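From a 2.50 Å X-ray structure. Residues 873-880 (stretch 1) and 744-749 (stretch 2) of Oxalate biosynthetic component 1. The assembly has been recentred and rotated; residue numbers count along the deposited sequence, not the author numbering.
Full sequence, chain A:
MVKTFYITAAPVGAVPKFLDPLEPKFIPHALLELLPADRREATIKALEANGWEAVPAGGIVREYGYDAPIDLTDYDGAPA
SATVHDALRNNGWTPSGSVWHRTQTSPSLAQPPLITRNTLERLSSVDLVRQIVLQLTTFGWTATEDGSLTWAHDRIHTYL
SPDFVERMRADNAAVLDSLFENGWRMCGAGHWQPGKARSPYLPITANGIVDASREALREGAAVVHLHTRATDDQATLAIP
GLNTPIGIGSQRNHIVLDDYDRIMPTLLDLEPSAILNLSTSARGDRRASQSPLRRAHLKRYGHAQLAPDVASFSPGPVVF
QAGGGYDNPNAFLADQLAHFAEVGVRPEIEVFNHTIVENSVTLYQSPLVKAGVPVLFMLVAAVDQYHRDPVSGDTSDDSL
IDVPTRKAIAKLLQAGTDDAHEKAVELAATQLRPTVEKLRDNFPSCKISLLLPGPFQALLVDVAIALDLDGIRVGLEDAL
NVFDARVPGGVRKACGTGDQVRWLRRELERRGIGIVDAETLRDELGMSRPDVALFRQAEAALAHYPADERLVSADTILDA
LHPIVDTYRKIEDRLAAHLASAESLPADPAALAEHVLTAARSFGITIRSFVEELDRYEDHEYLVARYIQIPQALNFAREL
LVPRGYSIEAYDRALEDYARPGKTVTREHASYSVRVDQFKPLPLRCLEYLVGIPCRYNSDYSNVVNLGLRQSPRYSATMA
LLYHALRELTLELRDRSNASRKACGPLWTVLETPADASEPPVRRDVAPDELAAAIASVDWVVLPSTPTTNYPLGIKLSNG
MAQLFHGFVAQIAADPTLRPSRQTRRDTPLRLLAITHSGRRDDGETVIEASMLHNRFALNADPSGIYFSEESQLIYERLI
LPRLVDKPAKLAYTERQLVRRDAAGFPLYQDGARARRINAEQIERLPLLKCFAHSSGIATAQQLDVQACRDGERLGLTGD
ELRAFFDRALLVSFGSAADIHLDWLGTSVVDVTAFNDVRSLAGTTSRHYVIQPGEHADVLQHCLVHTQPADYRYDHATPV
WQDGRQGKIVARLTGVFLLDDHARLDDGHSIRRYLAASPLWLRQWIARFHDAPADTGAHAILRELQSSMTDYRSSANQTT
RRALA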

# COMPACT_ATOMS: atom_id res chain seq x y z
N GLN A 873 35.30 18.32 6.19
CA GLN A 873 36.32 19.35 6.28
C GLN A 873 37.32 19.26 5.13
O GLN A 873 37.63 20.25 4.48
CB GLN A 873 37.04 19.27 7.63
CG GLN A 873 37.89 20.48 7.96
CD GLN A 873 38.37 20.48 9.40
OE1 GLN A 873 38.64 19.42 9.98
NE2 GLN A 873 38.48 21.66 9.99
N LEU A 874 37.82 18.05 4.89
CA LEU A 874 38.80 17.80 3.84
C LEU A 874 38.28 18.21 2.46
O LEU A 874 39.03 18.70 1.62
CB LEU A 874 39.20 16.33 3.83
CG LEU A 874 39.90 15.84 5.10
CD1 LEU A 874 39.96 14.32 5.12
CD2 LEU A 874 41.30 16.44 5.19
N ILE A 875 36.98 18.00 2.24
CA ILE A 875 36.36 18.38 0.98
C ILE A 875 36.08 19.88 0.94
O ILE A 875 36.31 20.53 -0.08
CB ILE A 875 35.04 17.60 0.75
CG1 ILE A 875 35.30 16.09 0.79
CG2 ILE A 875 34.42 17.99 -0.58
CD1 ILE A 875 34.07 15.25 0.56
N TYR A 876 35.60 20.42 2.06
CA TYR A 876 35.24 21.83 2.15
C TYR A 876 36.41 22.77 1.89
O TYR A 876 36.34 23.65 1.03
CB TYR A 876 34.64 22.14 3.52
CG TYR A 876 34.68 23.61 3.88
CD1 TYR A 876 33.83 24.52 3.27
CD2 TYR A 876 35.57 24.09 4.83
CE1 TYR A 876 33.86 25.86 3.59
CE2 TYR A 876 35.61 25.43 5.16
CZ TYR A 876 34.75 26.31 4.54
OH TYR A 876 34.79 27.65 4.87
N GLU A 877 37.49 22.59 2.65
CA GLU A 877 38.60 23.54 2.65
C GLU A 877 39.34 23.60 1.32
O GLU A 877 39.97 24.60 1.00
CB GLU A 877 39.57 23.21 3.79
CG GLU A 877 38.88 23.04 5.13
CD GLU A 877 39.79 23.35 6.31
OE1 GLU A 877 40.89 22.77 6.39
OE2 GLU A 877 39.39 24.18 7.16
N ARG A 878 39.25 22.52 0.54
CA ARG A 878 39.93 22.47 -0.75
C ARG A 878 39.01 22.88 -1.90
O ARG A 878 39.48 23.26 -2.98
CB ARG A 878 40.49 21.07 -1.01
N LEU A 879 37.70 22.80 -1.67
CA LEU A 879 36.72 23.05 -2.73
C LEU A 879 35.92 24.34 -2.53
O LEU A 879 35.67 25.07 -3.49
CB LEU A 879 35.76 21.87 -2.84
CG LEU A 879 34.50 22.04 -3.70
CD1 LEU A 879 34.86 22.26 -5.16
CD2 LEU A 879 33.57 20.84 -3.54
N ILE A 880 35.51 24.62 -1.29
CA ILE A 880 34.62 25.75 -1.02
C ILE A 880 35.34 26.94 -0.39
O ILE A 880 35.07 28.09 -0.74
CB ILE A 880 33.45 25.32 -0.11
CG1 ILE A 880 32.74 24.10 -0.69
CG2 ILE A 880 32.48 26.47 0.09
CD1 ILE A 880 32.15 24.33 -2.07
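Stretch 2 744-749: CGPLWT

Residues 873-879 are helical, continuing a helix that begins earlier in the chain; E877 N donates to Q873 O at 3.0 Å. Stretch 2 enters as loop through P746 and becomes a strand at L747, which runs on beyond T749. G745 has phi/psi of 76/152, a positive phi that favours glycine, whereas P746, L747, W748 and T749 all have extended values, from -75/157 to -138/132. The N-to-C directions of helix and strand diverge by 51° (signed crossing angle -51°), and their axes approach no closer than 11.1 Å, so side chains must span the gap. In register, L874 and P746 are nearest, CA to CA 6.8 Å.

The contact is apolar, with no hydrogen bond across it among the modelled atoms, and buries 260 Å² in total. P746 packs on L874 (CD to CB, 3.6 Å), while L874 CD1 lies 4.1 Å from G745 CA. Alternation along the strand directs W748 toward the helix and leaves L747 and T749 out of reach. With chi1 -51° and chi2 82°, the W748 ring places CH2 4.0 Å from L879 CB and 4.2 Å from I875 CG2. Its edge meets backbone carbonyls: I875 O is 3.9 Å from W748 CH2. R878, modelled only to CB, brings that atom within 3.9 Å of W748 CZ2.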

# COMPACT_ATOMS: atom_id res chain seq x y z
N CYS A 744 44.04 7.67 3.73
CA CYS A 744 43.61 8.94 4.31
C CYS A 744 43.35 9.96 3.22
O CYS A 744 43.94 9.89 2.14
CB CYS A 744 44.66 9.47 5.28
SG CYS A 744 45.33 8.23 6.43
N GLY A 745 42.47 10.92 3.50
CA GLY A 745 42.23 12.02 2.59
C GLY A 745 41.39 11.67 1.37
O GLY A 745 41.40 10.53 0.91
N PRO A 746 40.67 12.67 0.84
CA PRO A 746 39.80 12.50 -0.33
C PRO A 746 40.58 12.39 -1.64
O PRO A 746 41.72 12.85 -1.71
CB PRO A 746 38.95 13.77 -0.31
CG PRO A 746 39.82 14.78 0.34
CD PRO A 746 40.60 14.04 1.38
N LEU A 747 39.96 11.79 -2.65
CA LEU A 747 40.54 11.75 -3.99
C LEU A 747 39.76 12.65 -4.93
O LEU A 747 38.55 12.83 -4.78
CB LEU A 747 40.57 10.32 -4.53
CG LEU A 747 41.52 9.32 -3.85
CD1 LEU A 747 41.45 7.98 -4.56
CD2 LEU A 747 42.94 9.86 -3.85
N TRP A 748 40.45 13.21 -5.92
CA TRP A 748 39.83 14.10 -6.88
C TRP A 748 40.06 13.58 -8.30
O TRP A 748 41.19 13.27 -8.68
CB TRP A 748 40.37 15.52 -6.72
CG TRP A 748 40.32 16.02 -5.31
CD1 TRP A 748 41.22 15.75 -4.31
CD2 TRP A 748 39.32 16.86 -4.72
NE1 TRP A 748 40.84 16.38 -3.15
CE2 TRP A 748 39.67 17.07 -3.38
CE3 TRP A 748 38.15 17.46 -5.21
CZ2 TRP A 748 38.91 17.85 -2.51
CZ3 TRP A 748 37.39 18.24 -4.35
CH2 TRP A 748 37.78 18.42 -3.02
N THR A 749 38.98 13.49 -9.07
CA THR A 749 39.04 12.90 -10.41
C THR A 749 38.22 13.69 -11.42
O THR A 749 37.07 14.03 -11.16
CB THR A 749 38.55 11.43 -10.38
OG1 THR A 749 39.42 10.65 -9.55
CG2 THR A 749 38.53 10.84 -11.78